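FACT complex subunit SPT16 (Ashbya gossypii, PDB 6A8M) probably acts, within the FACT complex, as a histone chaperone that destabilises and restores nucleosomes during transcription elongation, and takes part in DNA replication and repair. Local coordinates at residues V166-G169 with L170-W174. Numbering follows the deposited sequence.
Sequences VSLG and LSSLW
Val-166 and Leu-170 meet one turn apart at the start of the short alpha-helix 167-174, which follows strand 162-165, an outermost strand of the six-stranded mixed sheet of the SPT16 N-terminal lobe. Val-166 holds the N-cap position, and its carbonyl opens the i to i+4 ladder: Leu-170 N donates to Val-166 O at 2.9 Å, almost straight at 171°. Ser-171 N to Ser-167 O, Ser-172 N to Leu-168 O and Leu-173 N to Gly-169 O continue the series, each donor lying some 20° or slightly more off the plane of its carbonyl.

The apolar part of the contact lies on the face turned to the sheet. Val-166 CG2 sits 3.6 Å from Leu-170 CD1, the two side chains crossing at a slant. With CG beside its own backbone N (chi1 -68°), Leu-170 leans back toward the helix start, bringing CG to 3.4 Å from Val-166 O. Both side chains also touch Phe-35 of strand 32-37, and Leu-170 reaches Leu-19 of helix 9-22. Cut back to alanine, this leucine would probably leave Val-166 CG2 without its methyl partner and open a gap against Phe-35.

On the polar side, Ser-171 OG is hydrogen-bonded to Asp-375 OD2 and Arg-387 NH1 of the M24 metallopeptidase-like domain, so the helix is joined to both lobes. Farther along the helix, the Trp-174 indole packs edge-to-face with Trp-55, and Leu-170 O lies 3.1 Å above the plane of the Trp-174 ring, over one face and displaced toward the rim.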
ATOM      1  N   VAL A 166     -13.990   4.958  -9.865  1.00 17.78           N
ATOM      2  CA  VAL A 166     -14.057   3.520  -9.638  1.00 18.40           C
ATOM      3  C   VAL A 166     -13.131   3.092  -8.497  1.00 16.67           C
ATOM      4  O   VAL A 166     -12.730   1.932  -8.425  1.00 16.08           O
ATOM      5  CB  VAL A 166     -13.742   2.741 -10.937  1.00 19.96           C
ATOM      6  CG1 VAL A 166     -14.777   3.035 -12.001  1.00 23.43           C
ATOM      7  CG2 VAL A 166     -12.335   3.088 -11.457  1.00 19.78           C
ATOM      8  N   SER A 167     -12.824   4.004  -7.563  1.00 16.31           N
ATOM      9  CA  SER A 167     -11.905   3.647  -6.477  1.00 18.46           C
ATOM     10  C   SER A 167     -12.425   2.474  -5.654  1.00 16.49           C
ATOM     11  O   SER A 167     -11.670   1.554  -5.332  1.00 16.49           O
ATOM     12  CB  SER A 167     -11.647   4.845  -5.566  1.00 20.83           C
ATOM     13  OG  SER A 167     -10.720   5.729  -6.167  1.00 22.44           O
ATOM     14  N   LEU A 168     -13.702   2.507  -5.257  1.00 17.40           N
ATOM     15  CA  LEU A 168     -14.199   1.420  -4.418  1.00 17.91           C
ATOM     16  C   LEU A 168     -14.165   0.107  -5.176  1.00 15.76           C
ATOM     17  O   LEU A 168     -13.790  -0.934  -4.620  1.00 16.40           O
ATOM     18  CB  LEU A 168     -15.622   1.718  -3.931  1.00 18.75           C
ATOM     19  CG  LEU A 168     -16.347   0.596  -3.168  1.00 21.34           C
ATOM     20  CD1 LEU A 168     -15.623   0.234  -1.869  1.00 21.24           C
ATOM     21  CD2 LEU A 168     -17.795   0.982  -2.853  1.00 22.93           C
ATOM     22  N   GLY A 169     -14.546   0.141  -6.453  1.00 15.99           N
ATOM     23  CA  GLY A 169     -14.549  -1.077  -7.246  1.00 18.17           C
ATOM     24  C   GLY A 169     -13.160  -1.667  -7.405  1.00 16.38           C
ATOM     25  O   GLY A 169     -12.969  -2.875  -7.261  1.00 17.51           O
ATOM     26  N   LEU A 170     -12.172  -0.825  -7.715  1.00 15.85           N
ATOM     27  CA  LEU A 170     -10.813  -1.337  -7.846  1.00 13.89           C
ATOM     28  C   LEU A 170     -10.301  -1.883  -6.521  1.00 16.33           C
ATOM     29  O   LEU A 170      -9.643  -2.933  -6.483  1.00 13.77           O
ATOM     30  CB  LEU A 170      -9.893  -0.240  -8.384  1.00 12.90           C
ATOM     31  CG  LEU A 170     -10.153   0.176  -9.843  1.00 15.76           C
ATOM     32  CD1 LEU A 170      -9.356   1.404 -10.243  1.00 17.74           C
ATOM     33  CD2 LEU A 170      -9.908  -0.955 -10.819  1.00 15.85           C
ATOM     34  N   SER A 171     -10.597  -1.195  -5.416  1.00 15.28           N
ATOM     35  CA  SER A 171     -10.143  -1.672  -4.110  1.00 15.30           C
ATOM     36  C   SER A 171     -10.656  -3.086  -3.830  1.00 16.09           C
ATOM     37  O   SER A 171      -9.899  -3.957  -3.378  1.00 16.69           O
ATOM     38  CB  SER A 171     -10.601  -0.706  -3.021  1.00 16.68           C
ATOM     39  OG  SER A 171     -10.479  -1.293  -1.736  1.00 15.28           O
ATOM     40  N   SER A 172     -11.954  -3.324  -4.077  1.00 15.72           N
ATOM     41  CA  SER A 172     -12.518  -4.659  -3.885  1.00 17.74           C
ATOM     42  C   SER A 172     -11.884  -5.674  -4.829  1.00 18.28           C
ATOM     43  O   SER A 172     -11.641  -6.823  -4.447  1.00 19.56           O
ATOM     44  CB  SER A 172     -14.030  -4.623  -4.098  1.00 20.32           C
ATOM     45  OG  SER A 172     -14.617  -3.665  -3.240  1.00 24.17           O
ATOM     46  N   LEU A 173     -11.626  -5.275  -6.073  1.00 16.97           N
ATOM     47  CA  LEU A 173     -11.051  -6.200  -7.042  1.00 18.31           C
ATOM     48  C   LEU A 173      -9.633  -6.609  -6.653  1.00 20.49           C
ATOM     49  O   LEU A 173      -9.247  -7.769  -6.844  1.00 24.24           O
ATOM     50  CB  LEU A 173     -11.067  -5.552  -8.421  1.00 20.26           C
ATOM     51  CG  LEU A 173     -10.413  -6.258  -9.597  1.00 24.47           C
ATOM     52  CD1 LEU A 173     -11.337  -7.329 -10.134  1.00 24.49           C
ATOM     53  CD2 LEU A 173     -10.097  -5.216 -10.657  1.00 26.19           C
ATOM     54  N   TRP A 174      -8.849  -5.674  -6.101  1.00 19.07           N
ATOM     55  CA  TRP A 174      -7.431  -5.869  -5.762  1.00 20.05           C
ATOM     56  C   TRP A 174      -7.214  -6.539  -4.418  1.00 20.07           C
ATOM     57  O   TRP A 174      -6.080  -6.934  -4.119  1.00 21.07           O
ATOM     58  CB  TRP A 174      -6.683  -4.516  -5.694  1.00 21.29           C
ATOM     59  CG  TRP A 174      -6.516  -3.860  -6.970  1.00 20.71           C
ATOM     60  CD1 TRP A 174      -6.436  -4.451  -8.194  1.00 24.89           C
ATOM     61  CD2 TRP A 174      -6.423  -2.461  -7.190  1.00 19.86           C
ATOM     62  NE1 TRP A 174      -6.296  -3.488  -9.173  1.00 21.29           N
ATOM     63  CE2 TRP A 174      -6.296  -2.261  -8.582  1.00 19.80           C
ATOM     64  CE3 TRP A 174      -6.447  -1.354  -6.351  1.00 18.26           C
ATOM     65  CZ2 TRP A 174      -6.174  -0.994  -9.146  1.00 16.86           C
ATOM     66  CZ3 TRP A 174      -6.311  -0.103  -6.908  1.00 18.91           C
ATOM     67  CH2 TRP A 174      -6.186   0.066  -8.301  1.00 17.91           C
TER